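Protein FLUORESCENT IN BLUE LIGHT, chloroplastic (Arabidopsis thaliana, PDB 4YVO) negatively regulates tetrapyrrole biosynthesis, including that of chlorophyll, in chloroplasts, interacting in the dark through its complex with the glutamyl-tRNA reductase HEMA1, its TPR domain being the part described here. Local coordinates at residues A[76-81]-A[92-97]; A[109-114]-A[139-144]; A[120-125]-A[129-134]. All blocks are in the same frame, centred on the assembly; numbering follows the deposited sequence. Where two conformers were deposited one is given.

Contact 1: residues A[76-81]-A[92-97]; sequences KIALEL and KKAARG
L79 on helix 68-84 reaches across to A94 and A95 on helix 88-104. Its CB stands 3.9 Å from A94 CB. The first torsion (chi1 -172°) sets CG opposite the L79 backbone N and beside the carbonyl carbon, which carries the branch forward to the second helix. There CD1 lies 4.0 Å from A94 CB and 4.1 Å from the backbone N of A95, with A95 CB a little farther off at 4.4 Å. The other methyl, CD2, belongs to a different neighbour, the Y114 ring.

The tightest approach, however, is made by an alanine methyl. A94 CB points toward helix 68-84 and comes 3.5 Å from the backbone N of L79, so a methyl rests directly on main chain. A78 CB meets the same A94 methyl at 3.8 Å. With alanine on both sides, the two short helix axes come within 8.2 Å at 154°, nearly antiparallel. No hydrogen bond crosses, and all four touching residues are buried; the contact is van der Waals packing of methyls on side chain and main chain.

The interface joins residues 76-81, within TPR 1, to residues 92-97, within TPR 2. Helix 48-64 covers A78 through L52 and L56, while Y114 and M117 of helix 108-125 close over L79.

Contact 2: residues A[109-114]-A[139-144]; sequences REAIQY and ADCYTE
The I112 side chain of helix 108-125 and the Y142 ring of helix 131-144 make a CH-pi contact. I112 CD1 sits 3.6 Å from the centroid of the Y142 ring and 13° off its normal, so the methyl is centred over one face. The chain of I112 and that of Y142 run at about a right angle to each other. Two torsions explain the approach: in I112, CG1 lies opposite the carbonyl carbon (chi1 -69°) and the chain is extended beyond it, which sends CD1 out toward the neighbouring helix. The second branch takes a lesser part, CG2 standing 3.9 Å from Y142 OH.

Apolar contacts beside the ring centre on C141. I112 CG1 meets C141 CB at 3.4 Å, tighter than usual for two carbons, while CD1 of the same isoleucine is 3.7 Å from that CB. I112 thus fits against both the cysteine and the ring. C141 SG is nearest A111 CB, at 3.7 Å, with I112 CG1 slightly farther at 4.1 Å, and Q103 of helix 88-104 also touches the cysteine side chain.

The short axes lie 9.3 Å apart at 161°, close to antiparallel. This is the step between successive TPR units: residues 109-114 of TPR 2 pack against residues 139-144 of TPR 3, in the antiparallel helical array of TPR folds.

As for polar interactions, no hydrogen bond joins the two segments, so the pairing rests on the CH-pi and apolar contacts. K150 and A151 of helix 148-162 also touch Y142, and L145, in the loop that follows, touches I112.

Contact 3: residues A[120-125]-A[129-134]; sequences AISKRE and SGITEA
S122 and I131 face each other across the turn between helix 108-125 and helix 131-144, and they contribute most of the small surface buried here. The I131 side chain meets the serine with a single branch. I131 was modelled in two conformers, and in the one given its CG2 methyl lies 3.2 Å from S122 OG and 3.5 Å from S122 CB, a closeness that is therefore uncertain. The first torsion of this conformer (chi1 73°) places CG2 beside the backbone N and opposite the carbonyl carbon, which brings the methyl to the serine; L119 of helix 108-125 also touches I131.

S129 adds a smaller share. Its carbonyl O is 3.8 Å from S122 OG, too far to be counted as a hydrogen bond, and no hydrogen bond joins the two segments directly. What ties the serine and this carbonyl together is a third party, K92 of helix 88-104, whose NZ probably bonds to both. The hydroxyl has a further partner within its own helix, V118 O, while S129 OG is bonded to E127.

G130 occupies the N-cap position immediately before helix 131-144. The arrangement is that of a short inter-repeat turn in a TPR array, here between helix 108-125 and helix 131-144, at the boundary of TPR 2 and TPR 3.

Contacts 2 and 3 both join helix 108-125 to helix 131-144. Their centres are 16 Å apart and their nearest atoms about 5 Å, so they do not touch: contact 3 lies near the connecting turn and contact 2 farther along the helix pair. Contact 1 makes the preceding repeat junction, and its helix 88-104 packs on helix 108-125. Its centre is 17 Å from that of contact 2, across the chain's centre, yet A95 O packs against Y114 CB at 3.4 Å. Contacts 1 and 3, 14 Å apart between centres, are joined by polar bonds through K92, whose NZ stands 2.8 Å from S122 OG and 2.7 Å from S129 O, both probable hydrogen bonds.

Contact 1: residues A[76-81]-A[92-97]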
ATOM      1  N   LYS A  76      -1.710  -9.662   4.253  1.00 10.35           N
ATOM      2  CA  LYS A  76      -0.410 -10.235   4.603  1.00 10.84           C
ATOM      3  C   LYS A  76      -0.233 -11.586   3.908  1.00 12.04           C
ATOM      4  O   LYS A  76       0.849 -11.898   3.420  1.00 13.70           O
ATOM      5  CB  LYS A  76      -0.268 -10.379   6.123  1.00 12.36           C
ATOM      6  CG  LYS A  76       1.158 -10.597   6.617  1.00 17.11           C
ATOM      7  CD  LYS A  76       1.999  -9.326   6.429  1.00 17.97           C
ATOM      8  CE  LYS A  76       3.321  -9.353   7.215  1.00 20.19           C
ATOM      9  NZ  LYS A  76       3.182  -9.262   8.722  1.00 18.24           N
ATOM     10  N   ILE A  77      -1.299 -12.381   3.857  1.00 12.08           N
ATOM     11  CA  ILE A  77      -1.284 -13.624   3.083  1.00 12.99           C
ATOM     12  C   ILE A  77      -1.094 -13.334   1.596  1.00 12.46           C
ATOM     13  O   ILE A  77      -0.299 -13.993   0.921  1.00 13.55           O
ATOM     14  CB  ILE A  77      -2.570 -14.454   3.303  1.00 13.31           C
ATOM     15  CG1 ILE A  77      -2.650 -14.907   4.761  1.00 15.06           C
ATOM     16  CG2 ILE A  77      -2.623 -15.662   2.360  1.00 16.20           C
ATOM     17  CD1 ILE A  77      -3.978 -15.528   5.136  1.00 15.86           C
ATOM     18  N   ALA A  78      -1.813 -12.335   1.092  1.00 11.41           N
ATOM     19  CA  ALA A  78      -1.690 -11.963  -0.310  1.00 11.88           C
ATOM     20  C   ALA A  78      -0.247 -11.570  -0.628  1.00 11.59           C
ATOM     21  O   ALA A  78       0.289 -11.943  -1.669  1.00 13.23           O
ATOM     22  CB  ALA A  78      -2.647 -10.824  -0.646  1.00 11.71           C
ATOM     23  N   LEU A  79       0.387 -10.838   0.282  1.00 10.56           N
ATOM     24  CA  LEU A  79       1.773 -10.411   0.080  1.00 10.35           C
ATOM     25  C   LEU A  79       2.709 -11.610  -0.014  1.00 12.79           C
ATOM     26  O   LEU A  79       3.564 -11.674  -0.901  1.00 13.57           O
ATOM     27  CB  LEU A  79       2.235  -9.498   1.218  1.00 10.46           C
ATOM     28  CG  LEU A  79       3.604  -8.846   1.003  1.00 11.26           C
ATOM     29  CD1 LEU A  79       3.496  -7.729  -0.025  1.00 13.57           C
ATOM     30  CD2 LEU A  79       4.163  -8.317   2.314  1.00 13.26           C
ATOM     31  N   GLU A  80       2.548 -12.558   0.906  1.00 14.14           N
ATOM     32  CA  GLU A  80       3.392 -13.749   0.929  0.54 15.62           C
ATOM     33  C   GLU A  80       3.198 -14.567  -0.354  1.00 15.57           C
ATOM     34  O   GLU A  80       4.171 -15.021  -0.959  1.00 17.42           O
ATOM     35  CB  GLU A  80       3.126 -14.587   2.196  0.54 17.52           C
ATOM     36  CG  GLU A  80       4.162 -15.690   2.471  0.54 19.39           C
ATOM     37  CD  GLU A  80       4.097 -16.264   3.892  0.54 18.46           C
ATOM     38  OE1 GLU A  80       4.049 -15.481   4.871  0.54 19.43           O
ATOM     39  OE2 GLU A  80       4.120 -17.509   4.035  0.54 21.32           O
ATOM     40  N   LEU A  81       1.944 -14.738  -0.771  1.00 15.14           N
ATOM     41  CA  LEU A  81       1.640 -15.505  -1.979  1.00 15.92           C
ATOM     42  C   LEU A  81       2.167 -14.817  -3.236  1.00 15.96           C
ATOM     43  O   LEU A  81       2.706 -15.475  -4.135  1.00 18.70           O
ATOM     44  CB  LEU A  81       0.133 -15.747  -2.104  1.00 16.66           C
ATOM     45  CG  LEU A  81      -0.501 -16.660  -1.053  1.00 18.25           C
ATOM     46  CD1 LEU A  81      -1.986 -16.779  -1.312  1.00 19.81           C
ATOM     47  CD2 LEU A  81       0.152 -18.039  -1.055  1.00 23.24           C
ATOM     48  N   LYS A  92       2.336  -5.345  -5.124  1.00 10.34           N
ATOM     49  CA  LYS A  92       2.043  -3.942  -4.862  1.00  9.70           C
ATOM     50  C   LYS A  92       0.621  -3.737  -4.336  1.00  9.83           C
ATOM     51  O   LYS A  92       0.399  -2.892  -3.474  1.00 10.31           O
ATOM     52  CB  LYS A  92       2.319  -3.084  -6.111  1.00 11.00           C
ATOM     53  CG  LYS A  92       3.815  -2.964  -6.401  1.00 12.77           C
ATOM     54  CD  LYS A  92       4.161  -1.848  -7.377  1.00 18.39           C
ATOM     55  CE  LYS A  92       3.481  -2.009  -8.710  1.00 22.65           C
ATOM     56  NZ  LYS A  92       3.737  -0.845  -9.640  1.00 15.53           N
ATOM     57  N   LYS A  93      -0.337  -4.507  -4.844  1.00  9.31           N
ATOM     58  CA  LYS A  93      -1.712  -4.389  -4.363  1.00  9.42           C
ATOM     59  C   LYS A  93      -1.801  -4.836  -2.898  1.00  8.03           C
ATOM     60  O   LYS A  93      -2.504  -4.223  -2.083  1.00 10.03           O
ATOM     61  CB  LYS A  93      -2.671  -5.212  -5.230  1.00 11.53           C
ATOM     62  CG  LYS A  93      -2.745  -4.768  -6.690  1.00 16.61           C
ATOM     63  CD  LYS A  93      -3.748  -5.611  -7.472  1.00 21.69           C
ATOM     64  CE  LYS A  93      -3.645  -5.345  -8.966  1.00 28.66           C
ATOM     65  NZ  LYS A  93      -4.415  -6.340  -9.768  1.00 33.02           N
ATOM     66  N   ALA A  94      -1.089  -5.904  -2.565  1.00  8.67           N
ATOM     67  CA  ALA A  94      -1.079  -6.393  -1.190  1.00  8.70           C
ATOM     68  C   ALA A  94      -0.412  -5.376  -0.263  1.00  8.26           C
ATOM     69  O   ALA A  94      -0.909  -5.108   0.833  1.00  8.91           O
ATOM     70  CB  ALA A  94      -0.386  -7.757  -1.106  1.00 10.41           C
ATOM     71  N   ALA A  95       0.703  -4.804  -0.713  1.00  7.90           N
ATOM     72  CA  ALA A  95       1.418  -3.817   0.088  1.00  7.59           C
ATOM     73  C   ALA A  95       0.560  -2.577   0.336  1.00  7.55           C
ATOM     74  O   ALA A  95       0.542  -2.049   1.447  1.00  8.56           O
ATOM     75  CB  ALA A  95       2.738  -3.439  -0.573  1.00  8.95           C
ATOM     76  N   ARG A  96      -0.146  -2.111  -0.687  1.00  7.28           N
ATOM     77  CA  ARG A  96      -1.058  -0.987  -0.516  1.00  7.87           C
ATOM     78  C   ARG A  96      -2.147  -1.318   0.500  1.00  8.56           C
ATOM     79  O   ARG A  96      -2.497  -0.490   1.344  1.00  8.90           O
ATOM     80  CB  ARG A  96      -1.696  -0.605  -1.845  1.00  9.14           C
ATOM     81  CG  ARG A  96      -2.833   0.404  -1.698  1.00 11.80           C
ATOM     82  CD  ARG A  96      -3.355   0.866  -3.044  1.00 16.40           C
ATOM     83  NE  ARG A  96      -3.724  -0.267  -3.881  1.00 23.43           N
ATOM     84  CZ  ARG A  96      -3.697  -0.255  -5.210  1.00 36.50           C
ATOM     85  NH1 ARG A  96      -3.319   0.839  -5.858  1.00 42.50           N
ATOM     86  NH2 ARG A  96      -4.045  -1.338  -5.888  1.00 39.71           N
ATOM     87  N   GLY A  97      -2.700  -2.524   0.410  1.00  7.64           N
ATOM     88  CA  GLY A  97      -3.729  -2.954   1.343  1.00  7.42           C
ATOM     89  C   GLY A  97      -3.206  -2.980   2.770  1.00  8.72           C
ATOM     90  O   GLY A  97      -3.895  -2.550   3.698  1.00  9.06           O
TER

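Contact 2: residues A[109-114]-A[139-144]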
ATOM      1  N   ARG A 109       3.851   4.568  11.136  1.00 17.22           N
ATOM      2  CA  ARG A 109       5.208   4.168  10.773  0.70 18.78           C
ATOM      3  C   ARG A 109       5.225   2.840  10.029  1.00 17.52           C
ATOM      4  O   ARG A 109       5.892   2.700   9.004  1.00 18.48           O
ATOM      5  CB  ARG A 109       6.123   4.117  12.003  0.70 22.72           C
ATOM      6  CG  ARG A 109       6.789   5.450  12.269  0.70 25.47           C
ATOM      7  CD  ARG A 109       7.628   5.466  13.545  0.70 26.77           C
ATOM      8  NE  ARG A 109       7.254   6.595  14.396  0.70 29.62           N
ATOM      9  CZ  ARG A 109       7.561   7.862  14.136  0.70 28.87           C
ATOM     10  NH1 ARG A 109       8.256   8.174  13.049  0.70 26.93           N
ATOM     11  NH2 ARG A 109       7.167   8.823  14.961  0.70 30.83           N
ATOM     12  N   GLU A 110       4.492   1.867  10.549  1.00 16.58           N
ATOM     13  CA  GLU A 110       4.390   0.586   9.869  1.00 17.30           C
ATOM     14  C   GLU A 110       3.738   0.789   8.504  1.00 13.79           C
ATOM     15  O   GLU A 110       4.137   0.168   7.521  1.00 13.83           O
ATOM     16  CB  GLU A 110       3.576  -0.416  10.687  1.00 22.08           C
ATOM     17  CG  GLU A 110       4.228  -0.875  11.975  1.00 31.91           C
ATOM     18  CD  GLU A 110       3.355  -1.859  12.720  1.00 38.51           C
ATOM     19  OE1 GLU A 110       2.879  -2.827  12.082  1.00 40.82           O
ATOM     20  OE2 GLU A 110       3.130  -1.659  13.933  1.00 42.97           O
ATOM     21  N   ALA A 111       2.736   1.659   8.434  1.00 11.23           N
ATOM     22  CA  ALA A 111       2.052   1.907   7.165  1.00 10.04           C
ATOM     23  C   ALA A 111       3.030   2.410   6.106  1.00  9.94           C
ATOM     24  O   ALA A 111       3.008   1.956   4.959  1.00  9.67           O
ATOM     25  CB  ALA A 111       0.903   2.893   7.353  1.00  9.40           C
ATOM     26  N   ILE A 112       3.911   3.324   6.504  1.00  9.71           N
ATOM     27  CA  ILE A 112       4.917   3.857   5.587  1.00 10.61           C
ATOM     28  C   ILE A 112       5.813   2.758   5.031  1.00 10.81           C
ATOM     29  O   ILE A 112       6.158   2.775   3.852  1.00 11.65           O
ATOM     30  CB  ILE A 112       5.755   4.982   6.241  1.00 11.59           C
ATOM     31  CG1 ILE A 112       4.878   6.217   6.445  1.00 11.92           C
ATOM     32  CG2 ILE A 112       6.971   5.348   5.384  1.00 13.86           C
ATOM     33  CD1 ILE A 112       5.455   7.229   7.426  1.00 12.59           C
ATOM     34  N   GLN A 113       6.163   1.783   5.870  1.00 11.04           N
ATOM     35  CA  GLN A 113       6.959   0.641   5.415  1.00 12.34           C
ATOM     36  C   GLN A 113       6.301  -0.038   4.209  1.00 10.51           C
ATOM     37  O   GLN A 113       6.961  -0.358   3.220  1.00 11.28           O
ATOM     38  CB  GLN A 113       7.158  -0.379   6.545  1.00 16.32           C
ATOM     39  CG  GLN A 113       7.791  -1.685   6.091  1.00 24.37           C
ATOM     40  CD  GLN A 113       7.779  -2.760   7.164  1.00 32.46           C
ATOM     41  OE1 GLN A 113       7.471  -2.494   8.329  1.00 37.16           O
ATOM     42  NE2 GLN A 113       8.113  -3.986   6.773  1.00 33.52           N
ATOM     43  N   TYR A 114       4.991  -0.251   4.286  1.00  9.28           N
ATOM     44  CA  TYR A 114       4.298  -0.969   3.219  1.00  8.85           C
ATOM     45  C   TYR A 114       3.996  -0.111   1.994  1.00  7.69           C
ATOM     46  O   TYR A 114       4.181  -0.564   0.865  1.00  8.83           O
ATOM     47  CB  TYR A 114       3.069  -1.710   3.755  1.00  9.34           C
ATOM     48  CG  TYR A 114       3.509  -2.933   4.530  1.00 10.20           C
ATOM     49  CD1 TYR A 114       3.994  -4.056   3.869  1.00 12.10           C
ATOM     50  CD2 TYR A 114       3.507  -2.945   5.917  1.00 13.46           C
ATOM     51  CE1 TYR A 114       4.430  -5.167   4.562  1.00 15.69           C
ATOM     52  CE2 TYR A 114       3.945  -4.059   6.620  1.00 16.34           C
ATOM     53  CZ  TYR A 114       4.405  -5.164   5.934  1.00 17.62           C
ATOM     54  OH  TYR A 114       4.841  -6.278   6.622  1.00 22.10           O
ATOM     55  N   ALA A 139       2.536  10.729   2.462  1.00  8.45           N
ATOM     56  CA  ALA A 139       2.416  12.108   2.933  1.00  9.68           C
ATOM     57  C   ALA A 139       1.438  12.192   4.105  1.00 10.42           C
ATOM     58  O   ALA A 139       1.722  12.834   5.117  1.00 12.02           O
ATOM     59  CB  ALA A 139       1.974  13.036   1.797  1.00  9.93           C
ATOM     60  N   ASP A 140       0.287  11.537   3.959  1.00 10.00           N
ATOM     61  CA  ASP A 140      -0.724  11.511   5.014  1.00 10.42           C
ATOM     62  C   ASP A 140      -0.192  10.885   6.304  1.00  9.60           C
ATOM     63  O   ASP A 140      -0.469  11.370   7.409  1.00 12.21           O
ATOM     64  CB  ASP A 140      -1.971  10.753   4.549  1.00 10.56           C
ATOM     65  CG  ASP A 140      -2.738  11.492   3.468  1.00 13.97           C
ATOM     66  OD1 ASP A 140      -2.499  12.704   3.268  1.00 17.21           O
ATOM     67  OD2 ASP A 140      -3.600  10.861   2.818  1.00 14.42           O
ATOM     68  N   CYS A 141       0.576   9.805   6.160  1.00  8.71           N
ATOM     69  CA  CYS A 141       1.184   9.157   7.319  1.00  8.97           C
ATOM     70  C   CYS A 141       2.160  10.082   8.038  1.00 10.62           C
ATOM     71  O   CYS A 141       2.122  10.196   9.267  1.00 12.10           O
ATOM     72  CB  CYS A 141       1.896   7.864   6.917  1.00 10.56           C
ATOM     73  SG  CYS A 141       0.801   6.523   6.436  1.00 11.23           S
ATOM     74  N   TYR A 142       3.034  10.742   7.281  1.00 10.37           N
ATOM     75  CA  TYR A 142       4.004  11.646   7.885  1.00 11.55           C
ATOM     76  C   TYR A 142       3.305  12.826   8.559  1.00 13.65           C
ATOM     77  O   TYR A 142       3.751  13.302   9.597  1.00 14.35           O
ATOM     78  CB  TYR A 142       5.038  12.123   6.860  1.00 11.51           C
ATOM     79  CG  TYR A 142       6.159  11.136   6.616  1.00 10.42           C
ATOM     80  CD1 TYR A 142       6.952  10.675   7.661  1.00 13.37           C
ATOM     81  CD2 TYR A 142       6.454  10.693   5.332  1.00 11.56           C
ATOM     82  CE1 TYR A 142       7.978   9.776   7.435  1.00 14.21           C
ATOM     83  CE2 TYR A 142       7.487   9.800   5.098  1.00 13.08           C
ATOM     84  CZ  TYR A 142       8.246   9.344   6.148  1.00 13.62           C
ATOM     85  OH  TYR A 142       9.272   8.453   5.905  1.00 16.72           O
ATOM     86  N   THR A 143       2.198  13.281   7.978  1.00 12.17           N
ATOM     87  CA  THR A 143       1.405  14.338   8.598  1.00 13.41           C
ATOM     88  C   THR A 143       0.877  13.908   9.971  1.00 14.16           C
ATOM     89  O   THR A 143       0.967  14.658  10.946  1.00 16.67           O
ATOM     90  CB  THR A 143       0.239  14.775   7.689  1.00 14.76           C
ATOM     91  OG1 THR A 143       0.768  15.324   6.475  1.00 15.47           O
ATOM     92  CG2 THR A 143      -0.626  15.825   8.383  1.00 17.12           C
ATOM     93  N   GLU A 144       0.341  12.694  10.056  1.00 14.27           N
ATOM     94  CA  GLU A 144      -0.127  12.187  11.344  1.00 14.77           C
ATOM     95  C   GLU A 144       1.003  12.022  12.360  1.00 15.70           C
ATOM     96  O   GLU A 144       0.778  12.124  13.565  1.00 19.27           O
ATOM     97  CB  GLU A 144      -0.883  10.869  11.174  1.00 16.14           C
ATOM     98  CG  GLU A 144      -2.114  10.983  10.296  1.00 17.71           C
ATOM     99  CD  GLU A 144      -3.155  11.924  10.868  1.00 24.86           C
ATOM    100  OE1 GLU A 144      -3.246  12.046  12.110  1.00 28.10           O
ATOM    101  OE2 GLU A 144      -3.892  12.541  10.068  1.00 31.74           O
TER

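Contact 3: residues A[120-125]-A[129-134]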
ATOM      1  N   ALA A 120       9.171   1.014  -4.064  1.00 10.07           N
ATOM      2  CA  ALA A 120      10.394   0.258  -4.303  1.00 11.04           C
ATOM      3  C   ALA A 120      10.214  -0.788  -5.398  1.00 10.93           C
ATOM      4  O   ALA A 120      11.065  -0.918  -6.276  1.00 12.90           O
ATOM      5  CB  ALA A 120      10.887  -0.387  -3.014  1.00 11.92           C
ATOM      6  N   ILE A 121       9.097  -1.517  -5.359  1.00  9.08           N
ATOM      7  CA  ILE A 121       8.815  -2.523  -6.379  1.00 10.19           C
ATOM      8  C   ILE A 121       8.660  -1.850  -7.743  1.00 10.06           C
ATOM      9  O   ILE A 121       9.158  -2.340  -8.761  1.00 11.18           O
ATOM     10  CB  ILE A 121       7.537  -3.325  -6.032  1.00  9.85           C
ATOM     11  CG1 ILE A 121       7.734  -4.135  -4.745  1.00 11.52           C
ATOM     12  CG2 ILE A 121       7.127  -4.237  -7.188  1.00 12.20           C
ATOM     13  CD1 ILE A 121       6.431  -4.546  -4.097  1.00 14.28           C
ATOM     14  N   SER A 122       7.988  -0.704  -7.761  1.00  8.55           N
ATOM     15  CA  SER A 122       7.789   0.026  -9.012  1.00  8.53           C
ATOM     16  C   SER A 122       9.104   0.430  -9.670  1.00 10.81           C
ATOM     17  O   SER A 122       9.233   0.360 -10.888  1.00 11.93           O
ATOM     18  CB  SER A 122       6.911   1.249  -8.784  1.00  9.97           C
ATOM     19  OG  SER A 122       5.609   0.848  -8.373  1.00 11.35           O
ATOM     20  N   LYS A 123      10.075   0.848  -8.869  1.00 10.73           N
ATOM     21  CA  LYS A 123      11.382   1.201  -9.413  1.00 12.79           C
ATOM     22  C   LYS A 123      12.104  -0.028  -9.944  1.00 14.43           C
ATOM     23  O   LYS A 123      12.654  -0.009 -11.049  1.00 15.48           O
ATOM     24  CB  LYS A 123      12.241   1.917  -8.369  1.00 16.59           C
ATOM     25  CG  LYS A 123      11.787   3.329  -8.069  1.00 17.88           C
ATOM     26  CD  LYS A 123      12.723   3.985  -7.069  1.00 21.65           C
ATOM     27  CE  LYS A 123      12.142   5.267  -6.512  1.00 25.72           C
ATOM     28  NZ  LYS A 123      11.887   6.277  -7.562  1.00 33.01           N
ATOM     29  N   ARG A 124      12.098  -1.104  -9.165  1.00 14.29           N
ATOM     30  CA  ARG A 124      12.772  -2.330  -9.579  0.58 15.95           C
ATOM     31  C   ARG A 124      12.195  -2.898 -10.874  1.00 16.38           C
ATOM     32  O   ARG A 124      12.935  -3.399 -11.725  1.00 19.40           O
ATOM     33  CB  ARG A 124      12.732  -3.387  -8.471  0.58 19.73           C
ATOM     34  CG  ARG A 124      13.649  -3.082  -7.297  0.58 22.71           C
ATOM     35  CD  ARG A 124      13.881  -4.311  -6.427  0.58 23.14           C
ATOM     36  NE  ARG A 124      12.629  -4.864  -5.914  0.58 23.85           N
ATOM     37  CZ  ARG A 124      12.066  -4.505  -4.764  0.58 23.07           C
ATOM     38  NH1 ARG A 124      12.640  -3.593  -3.991  0.58 22.93           N
ATOM     39  NH2 ARG A 124      10.927  -5.064  -4.386  0.58 26.00           N
ATOM     40  N   GLU A 125      10.875  -2.821 -11.019  1.00 13.54           N
ATOM     41  CA  GLU A 125      10.203  -3.412 -12.171  1.00 14.06           C
ATOM     42  C   GLU A 125       9.979  -2.443 -13.310  1.00 14.55           C
ATOM     43  O   GLU A 125       9.475  -2.839 -14.357  1.00 16.08           O
ATOM     44  CB  GLU A 125       8.843  -3.972 -11.760  1.00 16.04           C
ATOM     45  CG  GLU A 125       8.914  -5.018 -10.686  1.00 20.21           C
ATOM     46  CD  GLU A 125       9.742  -6.203 -11.104  1.00 26.98           C
ATOM     47  OE1 GLU A 125       9.630  -6.631 -12.272  1.00 29.30           O
ATOM     48  OE2 GLU A 125      10.514  -6.703 -10.260  1.00 30.96           O
ATOM     49  N   SER A 129       2.290   1.403 -11.835  1.00 16.49           N
ATOM     50  CA  SER A 129       0.974   1.268 -11.202  1.00 18.70           C
ATOM     51  C   SER A 129       1.035   1.604  -9.713  1.00 14.98           C
ATOM     52  O   SER A 129       1.879   1.071  -8.997  1.00 17.44           O
ATOM     53  CB  SER A 129       0.367  -0.140 -11.418  1.00 14.96           C
ATOM     54  OG  SER A 129       1.123  -1.190 -10.847  1.00 22.91           O
ATOM     55  N   GLY A 130       0.178   2.525  -9.271  1.00 17.09           N
ATOM     56  CA  GLY A 130      -0.022   2.765  -7.850  1.00 18.06           C
ATOM     57  C   GLY A 130       0.928   3.737  -7.170  1.00 11.81           C
ATOM     58  O   GLY A 130       0.747   4.048  -5.992  1.00 10.95           O
ATOM     59  N   ILE A 131       1.940   4.227  -7.875  1.00  9.24           N
ATOM     60  CA  ILE A 131       2.850   5.101  -7.146  0.53  8.40           C
ATOM     61  C   ILE A 131       2.244   6.433  -6.762  1.00  8.28           C
ATOM     62  O   ILE A 131       2.530   6.895  -5.659  1.00  8.09           O
ATOM     63  CB  ILE A 131       4.255   5.261  -7.742  0.53  8.61           C
ATOM     64  CG1 ILE A 131       4.267   6.128  -8.998  0.53  9.28           C
ATOM     65  CG2 ILE A 131       4.866   3.922  -7.990  0.53  7.26           C
ATOM     66  CD1 ILE A 131       5.679   6.595  -9.326  0.53  9.16           C
ATOM     67  N   THR A 132       1.353   7.004  -7.569  1.00  9.06           N
ATOM     68  CA  THR A 132       0.714   8.261  -7.186  1.00  9.45           C
ATOM     69  C   THR A 132      -0.018   8.135  -5.852  1.00  9.10           C
ATOM     70  O   THR A 132       0.166   8.946  -4.937  1.00  9.08           O
ATOM     71  CB  THR A 132      -0.264   8.740  -8.268  1.00 11.39           C
ATOM     72  OG1 THR A 132       0.414   8.757  -9.527  1.00 13.02           O
ATOM     73  CG2 THR A 132      -0.795  10.140  -7.941  1.00 12.90           C
ATOM     74  N   GLU A 133      -0.834   7.100  -5.735  1.00  8.21           N
ATOM     75  CA  GLU A 133      -1.575   6.861  -4.508  1.00  8.64           C
ATOM     76  C   GLU A 133      -0.632   6.643  -3.323  1.00  7.75           C
ATOM     77  O   GLU A 133      -0.897   7.111  -2.210  1.00  9.02           O
ATOM     78  CB  GLU A 133      -2.483   5.646  -4.673  1.00 11.01           C
ATOM     79  CG  GLU A 133      -3.372   5.420  -3.488  1.00 14.24           C
ATOM     80  CD  GLU A 133      -4.350   4.287  -3.703  1.00 18.75           C
ATOM     81  OE1 GLU A 133      -4.483   3.813  -4.855  1.00 22.71           O
ATOM     82  OE2 GLU A 133      -4.988   3.875  -2.715  1.00 20.03           O
ATOM     83  N   ALA A 134       0.469   5.940  -3.558  1.00  7.40           N
ATOM     84  CA  ALA A 134       1.432   5.690  -2.491  1.00  7.05           C
ATOM     85  C   ALA A 134       2.069   6.985  -1.980  1.00  6.95           C
ATOM     86  O   ALA A 134       2.254   7.150  -0.773  1.00  7.73           O
ATOM     87  CB  ALA A 134       2.491   4.699  -2.938  1.00  8.69           C
TER